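Local coordinates for protein AvrRxo1-ORF1 (Xanthomonas oryzae pv. oryzicola, PDB 4Z8T) that is a type III effector with a polynucleotide kinase domain that forms a complex with its chaperone-like interactor AvrRxo1-ORF2 and probably acts as a P-loop kinase, at residues Pro34-Arg37 with Lys38-Glu41; Lys42-Asp45 with Gln46-Ser50. One frame throughout, in Å; residues are numbered along the deposited sequence.

Interaction 1: Pro34-Arg37 with Lys38-Glu41; sequences PERR and KLHE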
loop_
_atom_site.group_PDB
_atom_site.type_symbol
_atom_site.label_atom_id
_atom_site.label_comp_id
_atom_site.label_asym_id
_atom_site.label_seq_id
_atom_site.Cartn_x
_atom_site.Cartn_y
_atom_site.Cartn_z
ATOM N N PRO A 34 -28.919 -44.639 -9.639
ATOM C CA PRO A 34 -28.316 -45.332 -10.782
ATOM C C PRO A 34 -28.075 -44.442 -12.000
ATOM O O PRO A 34 -27.013 -44.555 -12.611
ATOM C CB PRO A 34 -29.343 -46.431 -11.117
ATOM C CG PRO A 34 -30.416 -46.343 -10.050
ATOM C CD PRO A 34 -29.877 -45.508 -8.940
ATOM N N GLU A 35 -29.027 -43.582 -12.354
ATOM C CA GLU A 35 -28.832 -42.711 -13.506
ATOM C C GLU A 35 -27.672 -41.762 -13.264
ATOM O O GLU A 35 -26.895 -41.472 -14.175
ATOM C CB GLU A 35 -30.086 -41.889 -13.808
ATOM C CG GLU A 35 -31.276 -42.695 -14.277
ATOM C CD GLU A 35 -32.132 -43.189 -13.133
ATOM O OE1 GLU A 35 -31.656 -43.204 -11.975
ATOM O OE2 GLU A 35 -33.296 -43.559 -13.392
ATOM N N ARG A 36 -27.560 -41.271 -12.037
ATOM C CA ARG A 36 -26.503 -40.312 -11.728
ATOM C C ARG A 36 -25.159 -41.018 -11.687
ATOM O O ARG A 36 -24.145 -40.471 -12.118
ATOM C CB ARG A 36 -26.772 -39.591 -10.408
ATOM C CG ARG A 36 -26.059 -38.242 -10.319
ATOM C CD ARG A 36 -26.631 -37.263 -11.318
ATOM N NE ARG A 36 -26.044 -35.922 -11.191
ATOM C CZ ARG A 36 -26.440 -34.886 -11.914
ATOM N NH1 ARG A 36 -27.410 -35.053 -12.799
ATOM N NH2 ARG A 36 -25.888 -33.687 -11.745
ATOM N N ARG A 37 -25.173 -42.244 -11.174
ATOM C CA ARG A 37 -24.010 -43.120 -11.174
ATOM C C ARG A 37 -23.502 -43.294 -12.600
ATOM O O ARG A 37 -22.293 -43.235 -12.855
ATOM C CB ARG A 37 -24.425 -44.474 -10.584
ATOM C CG ARG A 37 -23.312 -45.310 -9.993
ATOM C CD ARG A 37 -23.852 -46.241 -8.903
ATOM N NE ARG A 37 -25.090 -46.918 -9.265
ATOM C CZ ARG A 37 -26.118 -47.095 -8.437
ATOM N NH1 ARG A 37 -26.060 -46.648 -7.193
ATOM N NH2 ARG A 37 -27.208 -47.723 -8.855
ATOM N N LYS A 38 -24.427 -43.488 -13.536
ATOM C CA LYS A 38 -24.067 -43.653 -14.941
ATOM C C LYS A 38 -23.443 -42.383 -15.523
ATOM O O LYS A 38 -22.486 -42.460 -16.295
ATOM C CB LYS A 38 -25.290 -44.057 -15.768
ATOM C CG LYS A 38 -25.796 -45.471 -15.517
ATOM C CD LYS A 38 -26.981 -45.770 -16.437
ATOM C CE LYS A 38 -27.815 -46.963 -15.961
ATOM N NZ LYS A 38 -27.136 -48.271 -16.164
ATOM N N LEU A 39 -24.000 -41.230 -15.167
ATOM C CA LEU A 39 -23.460 -39.948 -15.626
ATOM C C LEU A 39 -22.040 -39.765 -15.111
ATOM O O LEU A 39 -21.146 -39.323 -15.851
ATOM C CB LEU A 39 -24.345 -38.789 -15.154
ATOM C CG LEU A 39 -23.874 -37.380 -15.535
ATOM C CD1 LEU A 39 -23.694 -37.256 -17.042
ATOM C CD2 LEU A 39 -24.855 -36.329 -15.014
ATOM N N HIS A 40 -21.833 -40.108 -13.845
ATOM C CA HIS A 40 -20.494 -40.028 -13.251
ATOM C C HIS A 40 -19.507 -40.867 -14.037
ATOM O O HIS A 40 -18.398 -40.419 -14.334
ATOM C CB HIS A 40 -20.508 -40.507 -11.801
ATOM C CG HIS A 40 -21.254 -39.606 -10.874
ATOM N ND1 HIS A 40 -21.604 -39.974 -9.594
ATOM C CD2 HIS A 40 -21.729 -38.345 -11.047
ATOM C CE1 HIS A 40 -22.254 -38.981 -9.013
ATOM N NE2 HIS A 40 -22.346 -37.983 -9.876
ATOM N N GLU A 41 -19.899 -42.098 -14.353
ATOM C CA GLU A 41 -19.013 -43.011 -15.058
ATOM C C GLU A 41 -18.661 -42.463 -16.434
ATOM O O GLU A 41 -17.515 -42.556 -16.884
ATOM C CB GLU A 41 -19.653 -44.407 -15.154
ATOM C CG GLU A 41 -19.812 -45.079 -13.795
ATOM C CD GLU A 41 -20.840 -46.210 -13.784
ATOM O OE1 GLU A 41 -21.428 -46.523 -14.843
ATOM O OE2 GLU A 41 -21.062 -46.783 -12.696
#

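Interaction 2: Lys42-Asp45 with Gln46-Ser50; sequences KLLD and QARSS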
loop_
_atom_site.group_PDB
_atom_site.type_symbol
_atom_site.label_atom_id
_atom_site.label_comp_id
_atom_site.label_asym_id
_atom_site.label_seq_id
_atom_site.Cartn_x
_atom_site.Cartn_y
_atom_site.Cartn_z
ATOM N N LYS A 42 -19.650 -41.875 -17.095
ATOM C CA LYS A 42 -19.446 -41.312 -18.416
ATOM C C LYS A 42 -18.474 -40.138 -18.353
ATOM O O LYS A 42 -17.549 -40.052 -19.155
ATOM C CB LYS A 42 -20.765 -40.837 -19.016
ATOM C CG LYS A 42 -20.601 -40.327 -20.435
ATOM C CD LYS A 42 -21.880 -39.737 -21.009
ATOM C CE LYS A 42 -22.144 -38.341 -20.472
ATOM N NZ LYS A 42 -23.160 -37.614 -21.298
ATOM N N LEU A 43 -18.690 -39.237 -17.405
ATOM C CA LEU A 43 -17.828 -38.064 -17.304
ATOM C C LEU A 43 -16.397 -38.435 -16.921
ATOM O O LEU A 43 -15.444 -37.821 -17.421
ATOM C CB LEU A 43 -18.409 -37.044 -16.330
ATOM C CG LEU A 43 -19.793 -36.528 -16.736
ATOM C CD1 LEU A 43 -20.253 -35.472 -15.752
ATOM C CD2 LEU A 43 -19.775 -35.963 -18.130
ATOM N N LEU A 44 -16.243 -39.431 -16.049
ATOM C CA LEU A 44 -14.902 -39.857 -15.642
ATOM C C LEU A 44 -14.193 -40.546 -16.794
ATOM O O LEU A 44 -12.984 -40.379 -16.970
ATOM C CB LEU A 44 -14.953 -40.772 -14.416
ATOM C CG LEU A 44 -15.298 -40.068 -13.106
ATOM C CD1 LEU A 44 -15.556 -41.050 -11.981
ATOM C CD2 LEU A 44 -14.179 -39.099 -12.714
ATOM N N ASP A 45 -14.938 -41.311 -17.591
ATOM C CA ASP A 45 -14.344 -41.950 -18.762
ATOM C C ASP A 45 -13.825 -40.908 -19.739
ATOM O O ASP A 45 -12.731 -41.051 -20.298
ATOM C CB ASP A 45 -15.355 -42.859 -19.471
ATOM C CG ASP A 45 -15.627 -44.141 -18.712
ATOM O OD1 ASP A 45 -14.811 -44.519 -17.847
ATOM O OD2 ASP A 45 -16.659 -44.785 -18.993
ATOM N N GLN A 46 -14.612 -39.854 -19.942
ATOM C CA GLN A 46 -14.225 -38.800 -20.868
ATOM C C GLN A 46 -12.963 -38.085 -20.381
ATOM O O GLN A 46 -12.018 -37.872 -21.145
ATOM C CB GLN A 46 -15.362 -37.790 -21.033
ATOM C CG GLN A 46 -16.572 -38.345 -21.779
ATOM C CD GLN A 46 -17.718 -37.346 -21.870
ATOM O OE1 GLN A 46 -17.632 -36.224 -21.357
ATOM N NE2 GLN A 46 -18.798 -37.748 -22.533
ATOM N N ALA A 47 -12.967 -37.718 -19.107
ATOM C CA ALA A 47 -11.847 -36.991 -18.507
ATOM C C ALA A 47 -10.583 -37.840 -18.545
ATOM O O ALA A 47 -9.480 -37.352 -18.842
ATOM C CB ALA A 47 -12.190 -36.604 -17.074
ATOM N N ARG A 48 -10.736 -39.124 -18.249
ATOM C CA ARG A 48 -9.593 -40.029 -18.274
ATOM C C ARG A 48 -9.020 -40.186 -19.672
ATOM O O ARG A 48 -7.799 -40.235 -19.851
ATOM C CB ARG A 48 -9.977 -41.376 -17.651
ATOM C CG ARG A 48 -10.110 -41.258 -16.143
ATOM C CD ARG A 48 -10.746 -42.467 -15.483
ATOM N NE ARG A 48 -10.803 -42.265 -14.033
ATOM C CZ ARG A 48 -11.653 -42.865 -13.201
ATOM N NH1 ARG A 48 -12.558 -43.727 -13.652
ATOM N NH2 ARG A 48 -11.591 -42.593 -11.903
ATOM N N SER A 49 -9.898 -40.239 -20.666
ATOM C CA SER A 49 -9.444 -40.315 -22.046
ATOM C C SER A 49 -8.637 -39.072 -22.398
ATOM O O SER A 49 -7.558 -39.166 -22.983
ATOM C CB SER A 49 -10.630 -40.482 -22.997
ATOM O OG SER A 49 -10.176 -40.547 -24.336
ATOM N N SER A 50 -9.150 -37.908 -22.008
ATOM C CA SER A 50 -8.470 -36.656 -22.292
ATOM C C SER A 50 -7.131 -36.610 -21.573
ATOM O O SER A 50 -6.135 -36.182 -22.148
ATOM C CB SER A 50 -9.326 -35.465 -21.869
ATOM O OG SER A 50 -10.476 -35.365 -22.700
#

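Interaction 1: Pro34-Arg37 with Lys38-Glu41
K38, L39, H40 and E41 each give their backbone N-H to the carbonyl four residues back, the i to i+4 bonding of an alpha helix, with K38 N 2.9 Å from P34 O and H40 N 2.9 Å from R36 O. The side chains fall on two faces. On the buried face, R36 and L39 run side by side, and the methyl CD2 of L39 sits over one face of the R36 guanidinium, near its rim, 3.6 Å from NH1. H40 crosses R36 at about a right angle. Its NE2 lies 3.7 Å from R36 CG, and the two planar groups are 74° apart. With CG beside its own backbone N (chi1 -68°), the H40 ring folds back over the helix and R36 O lies over one ring face. R36 NE and H40 NE2 share E129 OE2, the former in a salt bridge. S114 OG and L111 O take the other two guanidinium nitrogens, so this buried arginine is bonded at all three. On the outer face, R37 and E41 lie alongside each other, with R37 CG 3.8 Å from E41 OE2. Their charged atoms do not meet, as R37 NE stays 5.3 Å from E41 OE2. These are the first two turns of an amphipathic helix, which begins with proline and is tied by arginine and histidine to the neighbouring helix 123-141.

Interaction 2: Lys42-Asp45 with Gln46-Ser50
Two successive turns in the middle of the amphipathic helix 34-60 meet here, with one side packed on helices 108-113 and 123-141. Q46, A47, R48 and S49 donate their backbone N-H groups to the carbonyls of K42, L43, L44 and D45. R48 N to L44 O is 2.9 Å, and A47 N to L43 O is 3.0 Å with an N-H...O angle of 163°. The R48 side chain runs close past the backbone of L44. Its CG stands beside its own backbone N (chi1 -73°), and the chain then runs straight to NE. This carries CG and CD past L44 O, with CG 3.1 Å from that oxygen. The guanidinium ends with one face toward L44 CB, which lies near the rim and 3.9 Å from NH1. R48 NH2 is hydrogen-bonded to R136 O, while L44 packs on R136 and F137. L43 and A47 both touch F107, and L43 also reaches S110 and L111. On another side, K42 and Q46 lie side by side and point the same way. Q46 NE2 rests against the K42 aliphatic chain, 3.8 Å from CG. The Q46 OE1 end lies 3.9 Å from L43 CD2, so the amide touches hydrocarbon on two neighbours. K42 turns at chi3 (77°), and its NZ forms a salt bridge with E115 OE2. D45 OD1 and R48 NH1 are 4.8 Å apart and do not pair directly. Backbone hydrogen bonds hold the turn, and the side chains meet across it mainly through nonpolar contact. The flat ends of Q46 and R48 rest against the aliphatic parts of K42 and L44, and the charged ends of K42 and R48 are held by partners elsewhere in the fold.

How the interactions relate
Both interactions belong to helix 34-60, and they follow each other along it. Interaction 1 forms its first two turns, and interaction 2 continues directly from E41 to K42. Their centres are about 13 Å apart. The backbone runs on as one helix across the joint. Each turns a buried face toward helices 108-113 and 123-141. L111 lies beside both, bonding R36 through its carbonyl and packing on L43. E129 and F132 serve the earlier turns, while R136 and F137 serve the later ones, so the two long helices run along each other in the same direction. The helix leads toward strand 66-71, which precedes the probable P-loop.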